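NDP-rhamnosyltransferase (PDB 3TSA) is a glycosyltransferase of the GT-B clan, with two Rossmann-like domains each built round a parallel sheet. Local coordinates at residues V6-Y11 against V32-P37; M18-W23 against Q198-N203; L118-C123 against L136-H141; P175-D180 against Q193-Q198. All blocks are in the same frame, centred on the assembly; numbering follows the deposited sequence.

Overall arrangement
Interactions 1, 3 and 4 are three steps across one parallel sheet, in which strands 31-36, 3-7, 117-121, 138-141, 177-180 and 195-196 follow one another. Interactions 1 and 3 have centres 11 Å apart and join where V7 N lies 2.8 Å from L119 O; interactions 3 and 4, 10 Å apart, join where L179 N lies 2.6 Å from L140 O. Interaction 2 stands on one face of this sheet: M18 reaches V6 and H141, and L21 reaches L119 and L179. Through the shared Q198 it continues from the edge strand of interaction 4. A bound magnesium ion lies about 7 Å from the side chain of D180, in interaction 4.

Interaction 1 of 4, residues V6-Y11 against V32-P37; sequences VVPLPY and VLIAAP
V6 pairs in parallel with I34, their CA atoms 4.7 Å apart, and its backbone bonds to the residues flanking I34. V6 N donates to L33 O at 2.9 Å with an N-H...O angle of 168°, and V6 O accepts from A35 N at 2.9 Å; both bonds run nearly along the C=O axis. P8, lacking an N-H, cannot continue the ladder: P8 CD sits 3.4 Å from A35 O, and a water donates both to this oxygen and to P8 O, bridging the strands as they part. V6 and I34 lie side by side on the same face. The I34 torsions (chi1 -51°, chi2 -62°) fold its tip over its neighbour, so that I34 CD1 meets V6 CB at 3.6 Å and also touches both V6 methyls. V32, two residues earlier in the same strand as I34, also meets V6, with V6 CG2 to V32 CG1 at 3.9 Å. Strands 3-7 and 31-36 are joined by helix 19-27 as the first beta-alpha-beta crossover of a Rossmann-like domain, and C22 of that helix packs on V6 and V32. Y106 of helix 82-113 covers V7 and A35 on the other face. Past the strand ends, P10 centres an inverse gamma turn leading to Y11, the N-cap of helix 12-16, and P10 CB rests 3.7 Å from P37 CG.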
loop_
_atom_site.group_PDB
_atom_site.type_symbol
_atom_site.label_atom_id
_atom_site.label_comp_id
_atom_site.label_asym_id
_atom_site.label_seq_id
_atom_site.Cartn_x
_atom_site.Cartn_y
_atom_site.Cartn_z
ATOM N N VAL A 6 1.738 -10.036 -10.984
ATOM C CA VAL A 6 0.710 -10.620 -10.188
ATOM C C VAL A 6 -0.532 -10.793 -11.070
ATOM O O VAL A 6 -0.948 -9.842 -11.792
ATOM C CB VAL A 6 0.412 -9.715 -9.019
ATOM C CG1 VAL A 6 -0.745 -10.288 -8.146
ATOM C CG2 VAL A 6 1.700 -9.461 -8.257
ATOM N N VAL A 7 -1.078 -12.009 -11.074
ATOM C CA VAL A 7 -2.158 -12.365 -11.978
ATOM C C VAL A 7 -3.320 -12.846 -11.117
ATOM O O VAL A 7 -3.363 -14.016 -10.735
ATOM C CB VAL A 7 -1.710 -13.494 -12.882
ATOM C CG1 VAL A 7 -2.755 -13.851 -13.894
ATOM C CG2 VAL A 7 -0.388 -13.103 -13.580
ATOM N N PRO A 8 -4.219 -11.914 -10.707
ATOM C CA PRO A 8 -5.315 -12.310 -9.885
ATOM C C PRO A 8 -6.544 -12.578 -10.734
ATOM O O PRO A 8 -6.582 -12.197 -11.921
ATOM C CB PRO A 8 -5.505 -11.093 -9.003
ATOM C CG PRO A 8 -5.094 -9.929 -9.915
ATOM C CD PRO A 8 -4.006 -10.443 -10.731
ATOM N N LEU A 9 -7.530 -13.258 -10.150
ATOM C CA LEU A 9 -8.858 -13.307 -10.734
ATOM C C LEU A 9 -9.484 -11.938 -10.569
ATOM O O LEU A 9 -9.120 -11.207 -9.627
ATOM C CB LEU A 9 -9.737 -14.251 -9.933
ATOM C CG LEU A 9 -9.975 -15.702 -10.307
ATOM C CD1 LEU A 9 -11.110 -16.124 -9.358
ATOM C CD2 LEU A 9 -10.261 -15.897 -11.758
ATOM N N PRO A 10 -10.427 -11.565 -11.463
ATOM C CA PRO A 10 -10.970 -10.229 -11.290
ATOM C C PRO A 10 -11.953 -10.143 -10.141
ATOM O O PRO A 10 -13.041 -9.654 -10.335
ATOM C CB PRO A 10 -11.697 -9.955 -12.601
ATOM C CG PRO A 10 -12.052 -11.326 -13.123
ATOM C CD PRO A 10 -11.050 -12.296 -12.586
ATOM N N TYR A 11 -11.587 -10.604 -8.950
ATOM C CA TYR A 11 -12.369 -10.353 -7.769
ATOM C C TYR A 11 -11.511 -9.666 -6.719
ATOM O O TYR A 11 -10.443 -10.214 -6.311
ATOM C CB TYR A 11 -12.930 -11.630 -7.185
ATOM C CG TYR A 11 -13.735 -12.386 -8.194
ATOM C CD1 TYR A 11 -14.981 -11.938 -8.612
ATOM C CD2 TYR A 11 -13.226 -13.538 -8.743
ATOM C CE1 TYR A 11 -15.724 -12.681 -9.564
ATOM C CE2 TYR A 11 -13.920 -14.263 -9.661
ATOM C CZ TYR A 11 -15.150 -13.846 -10.073
ATOM O OH TYR A 11 -15.751 -14.645 -11.001
ATOM N N VAL A 32 6.899 -4.904 -8.353
ATOM C CA VAL A 32 5.639 -5.664 -8.427
ATOM C C VAL A 32 4.715 -4.921 -9.354
ATOM O O VAL A 32 4.612 -3.682 -9.279
ATOM C CB VAL A 32 5.014 -5.683 -7.067
ATOM C CG1 VAL A 32 3.525 -6.184 -7.092
ATOM C CG2 VAL A 32 5.998 -6.489 -6.015
ATOM N N LEU A 33 4.044 -5.650 -10.242
ATOM C CA LEU A 33 3.043 -5.027 -11.099
ATOM C C LEU A 33 1.827 -5.955 -11.121
ATOM O O LEU A 33 1.961 -7.207 -11.315
ATOM C CB LEU A 33 3.620 -4.923 -12.535
ATOM C CG LEU A 33 2.776 -4.211 -13.642
ATOM C CD1 LEU A 33 2.540 -2.714 -13.333
ATOM C CD2 LEU A 33 3.436 -4.261 -15.050
ATOM N N ILE A 34 0.631 -5.378 -10.955
ATOM C CA ILE A 34 -0.610 -6.161 -10.930
ATOM C C ILE A 34 -1.301 -6.145 -12.326
ATOM O O ILE A 34 -1.708 -5.062 -12.782
ATOM C CB ILE A 34 -1.604 -5.508 -9.955
ATOM C CG1 ILE A 34 -0.949 -5.261 -8.587
ATOM C CG2 ILE A 34 -2.890 -6.389 -9.801
ATOM C CD1 ILE A 34 -0.530 -6.449 -7.961
ATOM N N ALA A 35 -1.460 -7.294 -13.002
ATOM C CA ALA A 35 -2.200 -7.255 -14.271
ATOM C C ALA A 35 -3.702 -7.139 -13.853
ATOM O O ALA A 35 -4.235 -8.029 -13.150
ATOM C CB ALA A 35 -1.931 -8.579 -15.080
ATOM N N ALA A 36 -4.368 -6.049 -14.231
ATOM C CA ALA A 36 -5.660 -5.696 -13.686
ATOM C C ALA A 36 -6.657 -5.410 -14.791
ATOM O O ALA A 36 -6.467 -4.458 -15.586
ATOM C CB ALA A 36 -5.541 -4.475 -12.785
ATOM N N PRO A 37 -7.715 -6.215 -14.858
ATOM C CA PRO A 37 -8.796 -5.745 -15.699
ATOM C C PRO A 37 -9.499 -4.630 -14.915
ATOM O O PRO A 37 -9.201 -4.430 -13.716
ATOM C CB PRO A 37 -9.722 -6.984 -15.840
ATOM C CG PRO A 37 -9.483 -7.793 -14.684
ATOM C CD PRO A 37 -8.073 -7.422 -14.096
HETATM O O HOH W 1 -4.674 -10.653 -13.952
#

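Interaction 2 of 4, residues M18-W23 against Q198-N203; sequences MVPLCW and QYVPYN
Y202 turns one face of its ring to the first turn of helix 19-27, where V19 and W23 both meet it. Its CG is anti to the backbone N (chi1 175°), which carries the ring out from the extended 198-203 segment toward the helix. V19 has CG1 anti to its own backbone N, and this methyl stands over one face of the Y202 ring, 3.8 Å from the centroid, close enough to the normal for a CH-pi contact. The same V19 CG1 lies 3.6 Å above the plane of the W23 ring, toward its rim, and so fills the angle between the two aromatics. W23 has CG beside the backbone N (chi1 -81°), and its six-membered ring presents an edge to the Y202 face that V19 also meets. This is an offset edge-to-face pair, with centroids 5.3 Å apart and planes at 79°; W23 CH2 comes to 3.6 Å from Y202 CD1. W23 NE1 donates to A47 O, which helps fix the indole, and the ring stacks on W23 of the second subunit. P20 and V200 lie alongside each other, running opposite ways, with P20 CB 3.9 Å from V200 CB, while P20 CG approaches Y202 CB to 4.0 Å. P376 of helix 376-385 touches both P20 and V200. Further along, N203 hydrogen-bonds to N281 and T301, and Y199 OH bonds to T301; the segment thus passes from a helix packed on the first sheet to residues beside the second, an arrangement consistent with the two-domain GT-B fold.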
loop_
_atom_site.group_PDB
_atom_site.type_symbol
_atom_site.label_atom_id
_atom_site.label_comp_id
_atom_site.label_asym_id
_atom_site.label_seq_id
_atom_site.Cartn_x
_atom_site.Cartn_y
_atom_site.Cartn_z
ATOM N N MET A 18 -3.592 -10.922 -1.468
ATOM C CA MET A 18 -2.175 -10.901 -1.877
ATOM C C MET A 18 -1.506 -9.591 -1.513
ATOM O O MET A 18 -0.314 -9.430 -1.743
ATOM C CB MET A 18 -2.071 -11.065 -3.380
ATOM C CG MET A 18 -2.632 -12.459 -3.746
ATOM S SD MET A 18 -2.110 -13.019 -5.353
ATOM C CE MET A 18 -3.128 -11.970 -6.145
ATOM N N VAL A 19 -2.277 -8.635 -0.993
ATOM C CA VAL A 19 -1.686 -7.264 -0.869
ATOM C C VAL A 19 -0.475 -7.181 0.106
ATOM O O VAL A 19 0.585 -6.626 -0.285
ATOM C CB VAL A 19 -2.774 -6.225 -0.560
ATOM C CG1 VAL A 19 -2.193 -5.009 0.156
ATOM C CG2 VAL A 19 -3.590 -5.794 -1.778
ATOM N N PRO A 20 -0.569 -7.791 1.298
ATOM C CA PRO A 20 0.540 -7.757 2.232
ATOM C C PRO A 20 1.812 -8.397 1.607
ATOM O O PRO A 20 2.970 -7.903 1.864
ATOM C CB PRO A 20 -0.007 -8.604 3.395
ATOM C CG PRO A 20 -1.467 -8.162 3.405
ATOM C CD PRO A 20 -1.828 -8.180 1.977
ATOM N N LEU A 21 1.630 -9.501 0.851
ATOM C CA LEU A 21 2.784 -10.112 0.176
ATOM C C LEU A 21 3.380 -9.145 -0.885
ATOM O O LEU A 21 4.615 -9.053 -1.048
ATOM C CB LEU A 21 2.387 -11.454 -0.486
ATOM C CG LEU A 21 3.535 -12.243 -1.108
ATOM C CD1 LEU A 21 4.723 -12.549 -0.147
ATOM C CD2 LEU A 21 2.984 -13.582 -1.627
ATOM N N CYS A 22 2.511 -8.463 -1.624
ATOM C CA CYS A 22 2.975 -7.490 -2.638
ATOM C C CYS A 22 3.811 -6.413 -1.918
ATOM O O CYS A 22 4.871 -5.991 -2.469
ATOM C CB CYS A 22 1.791 -6.839 -3.353
ATOM S SG CYS A 22 1.041 -7.987 -4.523
ATOM N N TRP A 23 3.348 -5.982 -0.737
ATOM C CA TRP A 23 4.000 -4.899 0.001
ATOM C C TRP A 23 5.296 -5.461 0.556
ATOM O O TRP A 23 6.270 -4.747 0.552
ATOM C CB TRP A 23 3.245 -4.557 1.225
ATOM C CG TRP A 23 2.108 -3.700 1.055
ATOM C CD1 TRP A 23 1.838 -2.831 -0.024
ATOM C CD2 TRP A 23 1.059 -3.541 2.015
ATOM N NE1 TRP A 23 0.641 -2.193 0.251
ATOM C CE2 TRP A 23 0.162 -2.587 1.496
ATOM C CE3 TRP A 23 0.797 -4.110 3.310
ATOM C CZ2 TRP A 23 -1.005 -2.181 2.242
ATOM C CZ3 TRP A 23 -0.367 -3.795 3.952
ATOM C CH2 TRP A 23 -1.265 -2.839 3.415
ATOM N N GLN A 198 1.531 -16.466 6.689
ATOM C CA GLN A 198 0.630 -15.914 7.721
ATOM C C GLN A 198 -0.317 -14.834 7.129
ATOM O O GLN A 198 0.117 -13.876 6.439
ATOM C CB GLN A 198 1.475 -15.259 8.866
ATOM C CG GLN A 198 0.629 -14.929 10.016
ATOM C CD GLN A 198 1.379 -14.473 11.213
ATOM O OE1 GLN A 198 2.485 -14.976 11.550
ATOM N NE2 GLN A 198 0.755 -13.598 11.939
ATOM N N TYR A 199 -1.615 -14.995 7.423
ATOM C CA TYR A 199 -2.638 -14.008 7.001
ATOM C C TYR A 199 -2.327 -12.711 7.759
ATOM O O TYR A 199 -2.232 -12.743 8.994
ATOM C CB TYR A 199 -4.058 -14.554 7.351
ATOM C CG TYR A 199 -5.084 -13.508 6.950
ATOM C CD1 TYR A 199 -5.336 -13.239 5.573
ATOM C CD2 TYR A 199 -5.677 -12.730 7.902
ATOM C CE1 TYR A 199 -6.187 -12.203 5.185
ATOM C CE2 TYR A 199 -6.588 -11.729 7.527
ATOM C CZ TYR A 199 -6.812 -11.457 6.187
ATOM O OH TYR A 199 -7.686 -10.382 5.876
ATOM N N VAL A 200 -2.265 -11.585 7.022
ATOM C CA VAL A 200 -2.138 -10.262 7.652
ATOM C C VAL A 200 -3.416 -9.563 7.275
ATOM O O VAL A 200 -3.719 -9.433 6.105
ATOM C CB VAL A 200 -0.975 -9.497 7.037
ATOM C CG1 VAL A 200 -0.983 -8.043 7.569
ATOM C CG2 VAL A 200 0.299 -10.168 7.480
ATOM N N PRO A 201 -4.158 -9.092 8.273
ATOM C CA PRO A 201 -5.419 -8.487 7.882
ATOM C C PRO A 201 -5.148 -7.270 7.007
ATOM O O PRO A 201 -4.304 -6.408 7.325
ATOM C CB PRO A 201 -6.086 -8.133 9.233
ATOM C CG PRO A 201 -5.565 -9.192 10.154
ATOM C CD PRO A 201 -4.069 -9.324 9.728
ATOM N N TYR A 202 -5.747 -7.262 5.845
ATOM C CA TYR A 202 -5.795 -6.082 5.018
ATOM C C TYR A 202 -7.179 -6.021 4.558
ATOM O O TYR A 202 -7.631 -6.880 3.797
ATOM C CB TYR A 202 -4.885 -6.172 3.774
ATOM C CG TYR A 202 -5.072 -4.971 2.888
ATOM C CD1 TYR A 202 -4.730 -3.680 3.352
ATOM C CD2 TYR A 202 -5.669 -5.101 1.624
ATOM C CE1 TYR A 202 -4.962 -2.557 2.518
ATOM C CE2 TYR A 202 -5.930 -3.970 0.750
ATOM C CZ TYR A 202 -5.509 -2.682 1.253
ATOM O OH TYR A 202 -5.778 -1.536 0.488
ATOM N N ASN A 203 -7.859 -4.966 5.016
ATOM C CA ASN A 203 -9.245 -4.753 4.658
ATOM C C ASN A 203 -9.455 -3.371 4.017
ATOM O O ASN A 203 -10.525 -2.750 4.207
ATOM C CB ASN A 203 -10.109 -4.814 5.920
ATOM C CG ASN A 203 -9.631 -5.833 6.945
ATOM O OD1 ASN A 203 -9.290 -5.466 8.082
ATOM N ND2 ASN A 203 -9.677 -7.104 6.579
#

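Interaction 3 of 4, residues L118-C123 against L136-H141; sequences LLVDVC and LPVVLH
Strand 117-121, helix 125-133 and strand 138-141 form a beta-alpha-beta unit, and the two parallel strands meet here in full register, L118 beside V138 through D121 beside H141. Five backbone hydrogen bonds zip them together. L118 N donates to P137 O at 3.0 Å, V139 N to L118 O at 2.9 Å and V120 N to V139 O at 2.9 Å, each nearly along the C=O axis. Toward the C-terminal end the donors leave the C=O axis: H141 N still reaches V120 O at 2.8 Å, but from above the carbonyl plane, and V122 N reaches H141 O at a longer 3.2 Å, 50° out of that plane. On one face L118, V120, V138 and L140 interlock. L140 CG is beside its backbone N (chi1 -79°), which brings L140 CD2 within 3.7 Å of V120 CB, while V120 CG2 meets V138 CG1 at 3.9 Å. On the other face L119 has CG anti to its backbone N, and its CD1 lies across V139 CG1 and H141 CB. D121 ends the strand with an Asx turn, C123 N donating to D121 OD1 at 2.8 Å, while D121 OD2 is shared by H14 ND1 and L9 N. Strand 3-7 borders 117-121 and strand 177-180 borders 138-141, so both strands are interior to the sheet, with L21 of helix 19-27 lying on L119 and H141.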
loop_
_atom_site.group_PDB
_atom_site.type_symbol
_atom_site.label_atom_id
_atom_site.label_comp_id
_atom_site.label_asym_id
_atom_site.label_seq_id
_atom_site.Cartn_x
_atom_site.Cartn_y
_atom_site.Cartn_z
ATOM N N LEU A 118 5.820 -15.238 -11.730
ATOM C CA LEU A 118 4.381 -14.938 -11.786
ATOM C C LEU A 118 3.770 -15.363 -10.450
ATOM O O LEU A 118 3.924 -16.512 -10.040
ATOM C CB LEU A 118 3.718 -15.665 -12.942
ATOM C CG LEU A 118 4.363 -15.517 -14.312
ATOM C CD1 LEU A 118 3.459 -16.408 -15.314
ATOM C CD2 LEU A 118 4.438 -14.021 -14.719
ATOM N N LEU A 119 3.055 -14.445 -9.785
ATOM C CA LEU A 119 2.333 -14.767 -8.564
ATOM C C LEU A 119 0.866 -14.790 -8.988
ATOM O O LEU A 119 0.301 -13.765 -9.382
ATOM C CB LEU A 119 2.579 -13.651 -7.557
ATOM C CG LEU A 119 1.821 -13.855 -6.247
ATOM C CD1 LEU A 119 2.207 -15.158 -5.547
ATOM C CD2 LEU A 119 2.088 -12.689 -5.328
ATOM N N VAL A 120 0.258 -15.967 -8.935
ATOM C CA VAL A 120 -0.967 -16.206 -9.668
ATOM C C VAL A 120 -2.019 -16.692 -8.725
ATOM O O VAL A 120 -1.762 -17.646 -7.968
ATOM C CB VAL A 120 -0.653 -17.288 -10.733
ATOM C CG1 VAL A 120 -1.929 -17.689 -11.507
ATOM C CG2 VAL A 120 0.426 -16.706 -11.738
ATOM N N ASP A 121 -3.218 -16.068 -8.730
ATOM C CA ASP A 121 -4.336 -16.634 -7.969
ATOM C C ASP A 121 -4.607 -18.094 -8.398
ATOM O O ASP A 121 -4.577 -18.401 -9.584
ATOM C CB ASP A 121 -5.521 -15.711 -8.271
ATOM C CG ASP A 121 -6.891 -16.185 -7.737
ATOM O OD1 ASP A 121 -7.213 -17.351 -7.476
ATOM O OD2 ASP A 121 -7.765 -15.276 -7.703
ATOM N N VAL A 122 -4.896 -18.989 -7.432
ATOM C CA VAL A 122 -5.138 -20.412 -7.771
ATOM C C VAL A 122 -6.129 -20.604 -8.862
ATOM O O VAL A 122 -5.938 -21.506 -9.698
ATOM C CB VAL A 122 -5.582 -21.256 -6.531
ATOM C CG1 VAL A 122 -6.222 -22.497 -6.985
ATOM C CG2 VAL A 122 -4.318 -21.670 -5.785
ATOM N N CYS A 123 -7.181 -19.787 -8.906
ATOM C CA CYS A 123 -8.163 -19.890 -9.998
ATOM C C CYS A 123 -7.850 -19.106 -11.278
ATOM O O CYS A 123 -8.527 -19.317 -12.295
ATOM C CB CYS A 123 -9.467 -19.380 -9.524
ATOM S SG CYS A 123 -10.206 -20.504 -8.258
ATOM N N LEU A 136 8.316 -19.272 -17.369
ATOM C CA LEU A 136 8.589 -18.566 -16.111
ATOM C C LEU A 136 7.951 -19.358 -14.978
ATOM O O LEU A 136 6.836 -19.886 -15.155
ATOM C CB LEU A 136 7.951 -17.181 -16.152
ATOM C CG LEU A 136 8.426 -16.260 -17.296
ATOM C CD1 LEU A 136 7.368 -15.157 -17.497
ATOM C CD2 LEU A 136 9.822 -15.730 -17.004
ATOM N N PRO A 137 8.609 -19.330 -13.801
ATOM C CA PRO A 137 8.121 -19.941 -12.541
ATOM C C PRO A 137 6.824 -19.313 -12.097
ATOM O O PRO A 137 6.657 -18.085 -12.213
ATOM C CB PRO A 137 9.274 -19.698 -11.571
ATOM C CG PRO A 137 9.989 -18.519 -12.092
ATOM C CD PRO A 137 9.843 -18.559 -13.583
ATOM N N VAL A 138 5.904 -20.170 -11.657
ATOM C CA VAL A 138 4.601 -19.761 -11.208
ATOM C C VAL A 138 4.497 -20.125 -9.745
ATOM O O VAL A 138 4.647 -21.302 -9.378
ATOM C CB VAL A 138 3.471 -20.385 -12.057
ATOM C CG1 VAL A 138 2.119 -20.172 -11.401
ATOM C CG2 VAL A 138 3.440 -19.729 -13.446
ATOM N N VAL A 139 4.191 -19.123 -8.929
ATOM C CA VAL A 139 3.883 -19.385 -7.528
ATOM C C VAL A 139 2.393 -19.147 -7.423
ATOM O O VAL A 139 1.893 -18.015 -7.678
ATOM C CB VAL A 139 4.637 -18.423 -6.606
ATOM C CG1 VAL A 139 4.155 -18.600 -5.118
ATOM C CG2 VAL A 139 6.213 -18.675 -6.628
ATOM N N LEU A 140 1.641 -20.193 -7.098
ATOM C CA LEU A 140 0.200 -20.044 -6.956
ATOM C C LEU A 140 -0.091 -19.463 -5.549
ATOM O O LEU A 140 0.620 -19.740 -4.575
ATOM C CB LEU A 140 -0.557 -21.415 -7.106
ATOM C CG LEU A 140 -0.747 -21.905 -8.542
ATOM C CD1 LEU A 140 -1.825 -23.037 -8.514
ATOM C CD2 LEU A 140 -1.115 -20.762 -9.510
ATOM N N HIS A 141 -1.157 -18.668 -5.455
ATOM C CA HIS A 141 -1.588 -18.102 -4.156
ATOM C C HIS A 141 -3.050 -18.411 -3.835
ATOM O O HIS A 141 -3.951 -17.965 -4.551
ATOM C CB HIS A 141 -1.385 -16.569 -4.196
ATOM C CG HIS A 141 -1.435 -15.930 -2.849
ATOM N ND1 HIS A 141 -2.630 -15.630 -2.235
ATOM C CD2 HIS A 141 -0.456 -15.561 -1.981
ATOM C CE1 HIS A 141 -2.387 -15.098 -1.045
ATOM N NE2 HIS A 141 -1.083 -15.060 -0.855
#

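Interaction 4 of 4, residues P175-D180 against Q193-Q198; sequences PELILD and QGAPVQ
Backbone hydrogen bonds define a short parallel pairing, with L179 beside A195 and D180 beside P196. A195 N donates to I178 O at 2.7 Å and D180 N to A195 O at 2.8 Å, both nearly along the C=O axis; V197 N reaches D180 O at 3.2 Å from well above the carbonyl plane, 60° out of it. G194 CA lies only 3.2 Å from I178 O, a close approach made possible by the absence of a side chain. Two waters add bridges: one at the start of the pairing accepts from I178 N and donates to Q193 O; the other accepts from G194 N and donates to the D180 carboxylate at OD2. That carboxylate is well occupied, OD2 also forming a salt bridge with R142 and accepting from Q187 NE2, and OD1 accepting from C182 N; these bonds probably favour its charged form. Apolar contacts gather on the opposite face. A195 CB is approached by L177 CD1 at 3.9 Å and by L179 CD2 at 4.1 Å. V197 has CG1 flanked by both its backbone N and its carbonyl carbon (chi1 60°), and that methyl touches L179 CB at 4.0 Å. Strand 195-196 is outermost in the sheet within the chain; strand 138-141 flanks 177-180 on its other side, and L379 of helix 376-385, near the C-terminus, covers L179 and V197.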
loop_
_atom_site.group_PDB
_atom_site.type_symbol
_atom_site.label_atom_id
_atom_site.label_comp_id
_atom_site.label_asym_id
_atom_site.label_seq_id
_atom_site.Cartn_x
_atom_site.Cartn_y
_atom_site.Cartn_z
ATOM N N PRO A 175 2.496 -25.961 -10.816
ATOM C CA PRO A 175 3.220 -24.752 -10.377
ATOM C C PRO A 175 4.468 -25.089 -9.547
ATOM O O PRO A 175 4.540 -26.162 -8.894
ATOM C CB PRO A 175 2.175 -23.986 -9.542
ATOM C CG PRO A 175 1.280 -25.165 -8.959
ATOM C CD PRO A 175 1.173 -26.092 -10.182
ATOM N N GLU A 176 5.387 -24.139 -9.483
ATOM C CA GLU A 176 6.588 -24.247 -8.638
ATOM C C GLU A 176 6.273 -24.418 -7.163
ATOM O O GLU A 176 6.988 -25.159 -6.441
ATOM C CB GLU A 176 7.456 -23.000 -8.788
ATOM C CG GLU A 176 8.815 -23.249 -9.180
ATOM C CD GLU A 176 8.837 -24.071 -10.443
ATOM O OE1 GLU A 176 9.359 -25.210 -10.325
ATOM O OE2 GLU A 176 8.272 -23.625 -11.502
ATOM N N LEU A 177 5.190 -23.766 -6.700
ATOM C CA LEU A 177 4.979 -23.578 -5.266
ATOM C C LEU A 177 3.493 -23.137 -5.167
ATOM O O LEU A 177 2.995 -22.453 -6.062
ATOM C CB LEU A 177 5.919 -22.429 -4.825
ATOM C CG LEU A 177 5.884 -22.009 -3.378
ATOM C CD1 LEU A 177 6.150 -23.249 -2.515
ATOM C CD2 LEU A 177 6.893 -20.873 -3.081
ATOM N N ILE A 178 2.792 -23.540 -4.107
ATOM C CA ILE A 178 1.444 -22.937 -3.787
ATOM C C ILE A 178 1.602 -22.262 -2.444
ATOM O O ILE A 178 2.165 -22.903 -1.509
ATOM C CB ILE A 178 0.380 -24.033 -3.613
ATOM C CG1 ILE A 178 0.319 -24.825 -4.949
ATOM C CG2 ILE A 178 -0.940 -23.367 -3.367
ATOM C CD1 ILE A 178 -0.565 -26.127 -4.899
ATOM N N LEU A 179 1.180 -20.986 -2.317
ATOM C CA LEU A 179 1.241 -20.368 -0.970
ATOM C C LEU A 179 -0.166 -20.439 -0.366
ATOM O O LEU A 179 -1.138 -20.212 -1.074
ATOM C CB LEU A 179 1.663 -18.911 -1.032
ATOM C CG LEU A 179 3.031 -18.708 -1.701
ATOM C CD1 LEU A 179 3.284 -17.204 -1.638
ATOM C CD2 LEU A 179 4.111 -19.390 -0.934
ATOM N N ASP A 180 -0.260 -20.737 0.934
ATOM C CA ASP A 180 -1.571 -20.998 1.545
ATOM C C ASP A 180 -1.668 -20.278 2.896
ATOM O O ASP A 180 -1.001 -20.694 3.885
ATOM C CB ASP A 180 -1.676 -22.573 1.733
ATOM C CG ASP A 180 -3.036 -22.986 2.131
ATOM O OD1 ASP A 180 -3.878 -22.094 2.428
ATOM O OD2 ASP A 180 -3.284 -24.240 2.138
ATOM N N GLN A 193 -0.697 -29.975 -1.038
ATOM C CA GLN A 193 0.046 -29.247 -0.010
ATOM C C GLN A 193 0.581 -27.864 -0.531
ATOM O O GLN A 193 1.038 -27.730 -1.677
ATOM C CB GLN A 193 1.214 -30.091 0.514
ATOM C CG GLN A 193 2.046 -29.386 1.608
ATOM C CD GLN A 193 3.205 -30.193 2.047
ATOM O OE1 GLN A 193 3.258 -31.409 1.782
ATOM N NE2 GLN A 193 4.174 -29.544 2.727
ATOM N N GLY A 194 0.437 -26.838 0.282
ATOM C CA GLY A 194 1.020 -25.542 -0.040
ATOM C C GLY A 194 1.838 -25.027 1.143
ATOM O O GLY A 194 1.631 -25.409 2.315
ATOM N N ALA A 195 2.776 -24.172 0.844
ATOM C CA ALA A 195 3.638 -23.591 1.856
ATOM C C ALA A 195 2.841 -22.536 2.698
ATOM O O ALA A 195 2.047 -21.761 2.117
ATOM C CB ALA A 195 4.810 -22.894 1.143
ATOM N N PRO A 196 3.035 -22.513 4.044
ATOM C CA PRO A 196 2.283 -21.565 4.883
ATOM C C PRO A 196 2.717 -20.148 4.647
ATOM O O PRO A 196 3.917 -19.910 4.550
ATOM C CB PRO A 196 2.565 -21.998 6.347
ATOM C CG PRO A 196 3.941 -22.850 6.227
ATOM C CD PRO A 196 3.957 -23.390 4.805
ATOM N N VAL A 197 1.736 -19.226 4.588
ATOM C CA VAL A 197 2.067 -17.795 4.696
ATOM C C VAL A 197 1.068 -17.191 5.664
ATOM O O VAL A 197 -0.144 -17.346 5.454
ATOM C CB VAL A 197 2.148 -17.060 3.308
ATOM C CG1 VAL A 197 0.787 -17.108 2.482
ATOM C CG2 VAL A 197 2.552 -15.616 3.497
ATOM N N GLN A 198 1.531 -16.466 6.689
ATOM C CA GLN A 198 0.630 -15.914 7.721
ATOM C C GLN A 198 -0.317 -14.834 7.129
ATOM O O GLN A 198 0.117 -13.876 6.439
ATOM C CB GLN A 198 1.475 -15.259 8.866
ATOM C CG GLN A 198 0.629 -14.929 10.016
ATOM C CD GLN A 198 1.379 -14.473 11.213
ATOM O OE1 GLN A 198 2.485 -14.976 11.550
ATOM N NE2 GLN A 198 0.755 -13.598 11.939
HETATM O O HOH W 2 3.480 -26.031 -2.694
HETATM O O HOH W 3 -1.769 -26.590 2.207
#